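Amidohydrolase 3 domain-containing protein (PDB 3ICJ) binds zinc ions and is probably an amidohydrolase that cleaves carbon-nitrogen bonds other than peptide bonds, its natural substrate being unknown. Local coordinates at residues C36-S48 with G57-S71. Residues are numbered along the deposited sequence; the frame is centred on the assembly and turned at random.
Sequences CMKALINGTIYTS and GLVISNERVLYAGDS
Strands 37-41 and 57-61 run antiparallel, their axes 4.6 Å apart at 168°. Lys38 with Ile60 and Leu40 with Leu58 are the hydrogen-bonded pairs, each closed by two N-H...O=C bonds (Ile60 N to Lys38 O 2.8 Å). Met37 with Ser61 and Ala39 with Val59 form the non-hydrogen-bonded pairs. Asn42 N donates to Ser71 OG (3.1 Å), tying the turn after strand 37-41 to the start of helix 71-81. A type I' turn from Ser61 to Arg64 closes the beta hairpin of strands 57-61 and 64-69, in which Leu66 and Tyr67 both give their N-H to Val59 O in a classic beta bulge.

On the face of Ala39 and Val59, Met37 reaches across its neighbour strand: with CG anti to the backbone N (chi1 180°) and a bend at its thioether, its CE lies 3.8 Å from Val59 CG1 and 3.7 Å from Leu66 CD2, bridging to strand 64-69. Cutting this residue back to an alanine removes the methyl that Val59 CG1 and Leu66 CD2 share and would probably open a gap between the strands and Ala81 of helix 71-81. On the other face Leu40 and Leu58 run alongside each other, CD1 against CD2, and Leu40 CD1 also meets Ile60 CD1 at 4.0 Å. From strand 44-49, Ile45 CD1 comes down to 3.6 Å from Gly57 N.

Strand 84-87 pairs in parallel with strand 37-41, completing a four-stranded sheet. Helix 71-81 packs against Met37, Ala39 and Val59; on the opposite face, Tyr494 of strand 494-497 meets Lys38, Leu40 and Ile60, joining this sheet to the larger one, with strands from both ends of the chain, consistent with the small beta-sandwich domain beside the metal-binding barrel of amidohydrolases, away from the zinc ions.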
ATOM      1  N   CYS A  36      18.937  14.741  22.080  1.00 69.78           N
ATOM      2  CA  CYS A  36      17.660  14.278  22.704  1.00 70.62           C
ATOM      3  C   CYS A  36      17.713  12.822  23.154  1.00 67.23           C
ATOM      4  O   CYS A  36      17.816  11.912  22.323  1.00 70.93           O
ATOM      5  CB  CYS A  36      16.480  14.477  21.746  1.00 74.15           C
ATOM      6  SG  CYS A  36      15.613  16.025  22.022  1.00 91.91           S
ATOM      7  N   MET A  37      17.656  12.620  24.471  1.00 54.24           N
ATOM      8  CA  MET A  37      17.564  11.288  25.062  1.00 46.39           C
ATOM      9  C   MET A  37      16.274  11.182  25.884  1.00 40.27           C
ATOM     10  O   MET A  37      15.942  12.095  26.638  1.00 40.49           O
ATOM     11  CB  MET A  37      18.792  10.962  25.941  1.00 41.91           C
ATOM     12  CG  MET A  37      18.715   9.561  26.579  1.00 48.74           C
ATOM     13  SD  MET A  37      19.601   9.304  28.138  1.00 49.03           S
ATOM     14  CE  MET A  37      20.918   8.239  27.590  1.00 53.78           C
ATOM     15  N   LYS A  38      15.549  10.081  25.718  1.00 39.38           N
ATOM     16  CA  LYS A  38      14.393   9.765  26.566  1.00 40.21           C
ATOM     17  C   LYS A  38      14.363   8.321  27.069  1.00 39.11           C
ATOM     18  O   LYS A  38      14.729   7.382  26.357  1.00 42.81           O
ATOM     19  CB  LYS A  38      13.047  10.167  25.927  1.00 41.65           C
ATOM     20  CG  LYS A  38      12.797   9.682  24.507  1.00 50.12           C
ATOM     21  CD  LYS A  38      11.566  10.360  23.888  1.00 60.13           C
ATOM     22  CE  LYS A  38      11.797  11.857  23.679  1.00 68.14           C
ATOM     23  NZ  LYS A  38      10.557  12.574  23.288  1.00 71.37           N
ATOM     24  N   ALA A  39      13.950   8.170  28.322  1.00 39.87           N
ATOM     25  CA  ALA A  39      13.686   6.874  28.896  1.00 41.64           C
ATOM     26  C   ALA A  39      12.180   6.745  29.143  1.00 38.66           C
ATOM     27  O   ALA A  39      11.581   7.581  29.816  1.00 42.16           O
ATOM     28  CB  ALA A  39      14.487   6.675  30.193  1.00 43.34           C
ATOM     29  N   LEU A  40      11.576   5.722  28.551  1.00 39.27           N
ATOM     30  CA  LEU A  40      10.184   5.348  28.831  1.00 37.18           C
ATOM     31  C   LEU A  40      10.245   4.266  29.902  1.00 38.70           C
ATOM     32  O   LEU A  40      10.827   3.202  29.679  1.00 40.39           O
ATOM     33  CB  LEU A  40       9.497   4.805  27.568  1.00 39.47           C
ATOM     34  CG  LEU A  40       9.760   5.499  26.233  1.00 38.18           C
ATOM     35  CD1 LEU A  40       9.139   4.685  25.109  1.00 44.77           C
ATOM     36  CD2 LEU A  40       9.195   6.904  26.232  1.00 44.77           C
ATOM     37  N   ILE A  41       9.671   4.543  31.073  1.00 33.00           N
ATOM     38  CA  ILE A  41       9.789   3.650  32.245  1.00 37.12           C
ATOM     39  C   ILE A  41       8.418   3.269  32.817  1.00 36.84           C
ATOM     40  O   ILE A  41       7.400   3.809  32.371  1.00 39.20           O
ATOM     41  CB  ILE A  41      10.695   4.273  33.351  1.00 35.26           C
ATOM     42  CG1 ILE A  41      10.142   5.610  33.852  1.00 32.66           C
ATOM     43  CG2 ILE A  41      12.144   4.468  32.845  1.00 36.13           C
ATOM     44  CD1 ILE A  41      10.588   5.921  35.235  1.00 34.79           C
ATOM     45  N   ASN A  42       8.391   2.341  33.780  1.00 36.81           N
ATOM     46  CA  ASN A  42       7.159   1.976  34.522  1.00 37.92           C
ATOM     47  C   ASN A  42       5.966   1.575  33.604  1.00 41.21           C
ATOM     48  O   ASN A  42       4.813   1.970  33.814  1.00 38.06           O
ATOM     49  CB  ASN A  42       6.804   3.086  35.544  1.00 37.91           C
ATOM     50  CG  ASN A  42       5.715   2.678  36.531  1.00 41.08           C
ATOM     51  OD1 ASN A  42       5.634   1.522  36.949  1.00 43.37           O
ATOM     52  ND2 ASN A  42       4.877   3.646  36.920  1.00 38.69           N
ATOM     53  N   GLY A  43       6.270   0.793  32.570  1.00 35.72           N
ATOM     54  CA  GLY A  43       5.234   0.247  31.688  1.00 40.82           C
ATOM     55  C   GLY A  43       5.674  -1.067  31.077  1.00 42.22           C
ATOM     56  O   GLY A  43       6.673  -1.645  31.503  1.00 41.50           O
ATOM     57  N   THR A  44       4.918  -1.547  30.090  1.00 40.15           N
ATOM     58  CA  THR A  44       5.234  -2.805  29.418  1.00 38.10           C
ATOM     59  C   THR A  44       5.592  -2.514  27.972  1.00 40.75           C
ATOM     60  O   THR A  44       4.756  -2.035  27.213  1.00 39.05           O
ATOM     61  CB  THR A  44       4.060  -3.794  29.440  1.00 35.18           C
ATOM     62  OG1 THR A  44       3.676  -4.072  30.787  1.00 40.71           O
ATOM     63  CG2 THR A  44       4.438  -5.108  28.750  1.00 39.64           C
ATOM     64  N   ILE A  45       6.832  -2.818  27.601  1.00 39.55           N
ATOM     65  CA  ILE A  45       7.325  -2.536  26.249  1.00 38.52           C
ATOM     66  C   ILE A  45       7.595  -3.841  25.492  1.00 34.45           C
ATOM     67  O   ILE A  45       8.437  -4.640  25.901  1.00 34.14           O
ATOM     68  CB  ILE A  45       8.580  -1.633  26.295  1.00 38.25           C
ATOM     69  CG1 ILE A  45       8.251  -0.339  27.051  1.00 41.80           C
ATOM     70  CG2 ILE A  45       9.060  -1.287  24.861  1.00 39.53           C
ATOM     71  CD1 ILE A  45       9.241   0.062  28.101  1.00 43.88           C
ATOM     72  N   TYR A  46       6.845  -4.069  24.414  1.00 36.78           N
ATOM     73  CA  TYR A  46       7.161  -5.175  23.504  1.00 37.12           C
ATOM     74  C   TYR A  46       8.305  -4.766  22.586  1.00 36.28           C
ATOM     75  O   TYR A  46       8.207  -3.790  21.858  1.00 37.85           O
ATOM     76  CB  TYR A  46       5.944  -5.609  22.667  1.00 35.10           C
ATOM     77  CG  TYR A  46       4.857  -6.265  23.482  1.00 37.06           C
ATOM     78  CD1 TYR A  46       4.895  -7.634  23.765  1.00 38.19           C
ATOM     79  CD2 TYR A  46       3.801  -5.514  23.979  1.00 33.06           C
ATOM     80  CE1 TYR A  46       3.893  -8.234  24.525  1.00 36.92           C
ATOM     81  CE2 TYR A  46       2.795  -6.091  24.726  1.00 36.16           C
ATOM     82  CZ  TYR A  46       2.854  -7.451  25.007  1.00 42.73           C
ATOM     83  OH  TYR A  46       1.867  -8.021  25.751  1.00 35.51           O
ATOM     84  N   THR A  47       9.400  -5.509  22.648  1.00 39.51           N
ATOM     85  CA  THR A  47      10.512  -5.250  21.755  1.00 40.10           C
ATOM     86  C   THR A  47      10.440  -6.146  20.522  1.00 42.14           C
ATOM     87  O   THR A  47      11.100  -5.873  19.534  1.00 39.55           O
ATOM     88  CB  THR A  47      11.851  -5.472  22.444  1.00 40.36           C
ATOM     89  OG1 THR A  47      11.912  -6.821  22.917  1.00 37.27           O
ATOM     90  CG2 THR A  47      12.026  -4.473  23.621  1.00 36.39           C
ATOM     91  N   SER A  48       9.631  -7.204  20.595  1.00 36.75           N
ATOM     92  CA  SER A  48       9.558  -8.221  19.557  1.00 38.23           C
ATOM     93  C   SER A  48       8.287  -9.055  19.725  1.00 37.14           C
ATOM     94  O   SER A  48       7.802  -9.213  20.849  1.00 37.48           O
ATOM     95  CB  SER A  48      10.784  -9.144  19.623  1.00 33.87           C
ATOM     96  OG  SER A  48      10.727 -10.101  18.586  1.00 44.79           O
ATOM     97  N   GLY A  57      11.541  -1.040  30.641  1.00 38.28           N
ATOM     98  CA  GLY A  57      12.161   0.273  30.399  1.00 41.59           C
ATOM     99  C   GLY A  57      12.863   0.360  29.056  1.00 43.64           C
ATOM    100  O   GLY A  57      13.485  -0.611  28.607  1.00 39.05           O
ATOM    101  N   LEU A  58      12.770   1.526  28.411  1.00 39.63           N
ATOM    102  CA  LEU A  58      13.389   1.731  27.108  1.00 38.58           C
ATOM    103  C   LEU A  58      14.094   3.063  27.065  1.00 42.17           C
ATOM    104  O   LEU A  58      13.464   4.104  27.280  1.00 44.28           O
ATOM    105  CB  LEU A  58      12.328   1.673  26.002  1.00 39.06           C
ATOM    106  CG  LEU A  58      12.806   1.472  24.567  1.00 38.55           C
ATOM    107  CD1 LEU A  58      13.348   0.078  24.381  1.00 36.31           C
ATOM    108  CD2 LEU A  58      11.650   1.749  23.594  1.00 40.06           C
ATOM    109  N   VAL A  59      15.401   3.034  26.799  1.00 36.56           N
ATOM    110  CA  VAL A  59      16.155   4.263  26.567  1.00 31.39           C
ATOM    111  C   VAL A  59      16.401   4.497  25.074  1.00 35.85           C
ATOM    112  O   VAL A  59      16.900   3.620  24.363  1.00 35.16           O
ATOM    113  CB  VAL A  59      17.507   4.287  27.335  1.00 32.29           C
ATOM    114  CG1 VAL A  59      18.194   5.648  27.173  1.00 31.94           C
ATOM    115  CG2 VAL A  59      17.286   4.007  28.804  1.00 27.40           C
ATOM    116  N   ILE A  60      16.061   5.703  24.627  1.00 32.35           N
ATOM    117  CA  ILE A  60      16.158   6.117  23.246  1.00 38.32           C
ATOM    118  C   ILE A  60      17.066   7.336  23.152  1.00 40.65           C
ATOM    119  O   ILE A  60      16.964   8.244  23.979  1.00 35.45           O
ATOM    120  CB  ILE A  60      14.749   6.466  22.707  1.00 43.79           C
ATOM    121  CG1 ILE A  60      13.896   5.199  22.598  1.00 42.64           C
ATOM    122  CG2 ILE A  60      14.824   7.154  21.360  1.00 34.55           C
ATOM    123  CD1 ILE A  60      12.437   5.445  22.903  1.00 55.01           C
ATOM    124  N   SER A  61      17.969   7.357  22.171  1.00 38.19           N
ATOM    125  CA  SER A  61      18.707   8.582  21.869  1.00 44.39           C
ATOM    126  C   SER A  61      19.099   8.651  20.409  1.00 44.76           C
ATOM    127  O   SER A  61      19.523   7.642  19.826  1.00 42.92           O
ATOM    128  CB  SER A  61      19.933   8.766  22.775  1.00 49.89           C
ATOM    129  OG  SER A  61      20.929   7.796  22.524  1.00 60.72           O
ATOM    130  N   ASN A  62      18.949   9.854  19.842  1.00 41.28           N
ATOM    131  CA  ASN A  62      19.190  10.123  18.423  1.00 46.41           C
ATOM    132  C   ASN A  62      18.345   9.201  17.516  1.00 43.53           C
ATOM    133  O   ASN A  62      18.800   8.728  16.462  1.00 41.63           O
ATOM    134  CB  ASN A  62      20.700  10.083  18.108  1.00 45.47           C
ATOM    135  CG  ASN A  62      21.481  11.195  18.822  1.00 55.46           C
ATOM    136  OD1 ASN A  62      21.412  12.364  18.429  1.00 59.73           O
ATOM    137  ND2 ASN A  62      22.236  10.832  19.864  1.00 41.17           N
ATOM    138  N   GLU A  63      17.117   8.942  17.969  1.00 40.72           N
ATOM    139  CA  GLU A  63      16.113   8.132  17.243  1.00 38.48           C
ATOM    140  C   GLU A  63      16.491   6.646  17.074  1.00 35.35           C
ATOM    141  O   GLU A  63      16.035   5.988  16.147  1.00 40.50           O
ATOM    142  CB  GLU A  63      15.734   8.784  15.902  1.00 42.06           C
ATOM    143  CG  GLU A  63      15.103  10.155  16.072  1.00 54.16           C
ATOM    144  CD  GLU A  63      15.739  11.203  15.185  1.00 68.14           C
ATOM    145  OE1 GLU A  63      15.684  11.062  13.940  1.00 71.13           O
ATOM    146  OE2 GLU A  63      16.292  12.176  15.741  1.00 77.00           O
ATOM    147  N   ARG A  64      17.312   6.134  17.983  1.00 39.26           N
ATOM    148  CA  ARG A  64      17.628   4.709  18.063  1.00 38.89           C
ATOM    149  C   ARG A  64      17.474   4.213  19.483  1.00 39.31           C
ATOM    150  O   ARG A  64      17.589   4.992  20.422  1.00 42.70           O
ATOM    151  CB  ARG A  64      19.052   4.438  17.608  1.00 42.33           C
ATOM    152  CG  ARG A  64      19.399   5.072  16.289  1.00 51.81           C
ATOM    153  CD  ARG A  64      19.843   4.021  15.339  1.00 51.87           C
ATOM    154  NE  ARG A  64      19.872   4.511  13.974  1.00 56.08           N
ATOM    155  CZ  ARG A  64      19.948   3.719  12.913  1.00 61.70           C
ATOM    156  NH1 ARG A  64      20.001   2.400  13.073  1.00 50.14           N
ATOM    157  NH2 ARG A  64      19.974   4.245  11.695  1.00 59.85           N
ATOM    158  N   VAL A  65      17.228   2.915  19.637  1.00 38.43           N
ATOM    159  CA  VAL A  65      17.111   2.299  20.950  1.00 36.65           C
ATOM    160  C   VAL A  65      18.523   2.087  21.500  1.00 35.34           C
ATOM    161  O   VAL A  65      19.374   1.491  20.850  1.00 31.88           O
ATOM    162  CB  VAL A  65      16.327   0.953  20.893  1.00 40.48           C
ATOM    163  CG1 VAL A  65      16.382   0.212  22.241  1.00 44.55           C
ATOM    164  CG2 VAL A  65      14.870   1.191  20.454  1.00 42.35           C
ATOM    165  N   LEU A  66      18.745   2.593  22.704  1.00 36.59           N
ATOM    166  CA  LEU A  66      20.035   2.537  23.370  1.00 39.37           C
ATOM    167  C   LEU A  66      20.068   1.354  24.343  1.00 37.36           C
ATOM    168  O   LEU A  66      21.097   0.682  24.502  1.00 38.44           O
ATOM    169  CB  LEU A  66      20.259   3.848  24.146  1.00 35.40           C
ATOM    170  CG  LEU A  66      21.553   3.867  24.965  1.00 45.92           C
ATOM    171  CD1 LEU A  66      22.732   3.910  24.006  1.00 55.19           C
ATOM    172  CD2 LEU A  66      21.605   4.992  25.930  1.00 45.53           C
ATOM    173  N   TYR A  67      18.932   1.130  25.003  1.00 39.52           N
ATOM    174  CA  TYR A  67      18.792   0.100  26.029  1.00 38.25           C
ATOM    175  C   TYR A  67      17.329  -0.368  26.074  1.00 36.75           C
ATOM    176  O   TYR A  67      16.401   0.441  26.046  1.00 33.37           O
ATOM    177  CB  TYR A  67      19.247   0.655  27.417  1.00 37.81           C
ATOM    178  CG  TYR A  67      19.017  -0.305  28.565  1.00 34.82           C
ATOM    179  CD1 TYR A  67      19.902  -1.360  28.805  1.00 42.58           C
ATOM    180  CD2 TYR A  67      17.887  -0.189  29.376  1.00 35.62           C
ATOM    181  CE1 TYR A  67      19.663  -2.265  29.837  1.00 40.28           C
ATOM    182  CE2 TYR A  67      17.645  -1.074  30.407  1.00 28.82           C
ATOM    183  CZ  TYR A  67      18.527  -2.114  30.632  1.00 32.05           C
ATOM    184  OH  TYR A  67      18.278  -2.997  31.669  1.00 35.57           O
ATOM    185  N   ALA A  68      17.144  -1.680  26.172  1.00 36.31           N
ATOM    186  CA  ALA A  68      15.839  -2.284  26.443  1.00 37.67           C
ATOM    187  C   ALA A  68      16.009  -3.298  27.583  1.00 34.47           C
ATOM    188  O   ALA A  68      16.795  -4.242  27.456  1.00 34.80           O
ATOM    189  CB  ALA A  68      15.308  -2.973  25.171  1.00 37.13           C
ATOM    190  N   GLY A  69      15.323  -3.082  28.712  1.00 34.39           N
ATOM    191  CA  GLY A  69      15.505  -3.949  29.895  1.00 30.75           C
ATOM    192  C   GLY A  69      14.713  -3.450  31.083  1.00 38.53           C
ATOM    193  O   GLY A  69      13.588  -2.970  30.913  1.00 41.00           O
ATOM    194  N   ASP A  70      15.314  -3.561  32.272  1.00 36.35           N
ATOM    195  CA  ASP A  70      14.727  -3.116  33.558  1.00 43.83           C
ATOM    196  C   ASP A  70      14.406  -1.627  33.576  1.00 39.97           C
ATOM    197  O   ASP A  70      15.242  -0.800  33.198  1.00 35.80           O
ATOM    198  CB  ASP A  70      15.682  -3.387  34.738  1.00 43.11           C
ATOM    199  CG  ASP A  70      16.111  -4.841  34.840  1.00 60.28           C
ATOM    200  OD1 ASP A  70      15.251  -5.736  34.691  1.00 63.48           O
ATOM    201  OD2 ASP A  70      17.314  -5.088  35.093  1.00 66.65           O
ATOM    202  N   SER A  71      13.204  -1.307  34.051  1.00 37.23           N
ATOM    203  CA  SER A  71      12.764   0.070  34.278  1.00 35.80           C
ATOM    204  C   SER A  71      13.772   0.877  35.123  1.00 37.22           C
ATOM    205  O   SER A  71      14.109   2.015  34.768  1.00 34.06           O
ATOM    206  CB  SER A  71      11.378   0.075  34.945  1.00 39.18           C
ATOM    207  OG  SER A  71      10.922   1.397  35.202  1.00 37.32           O
TER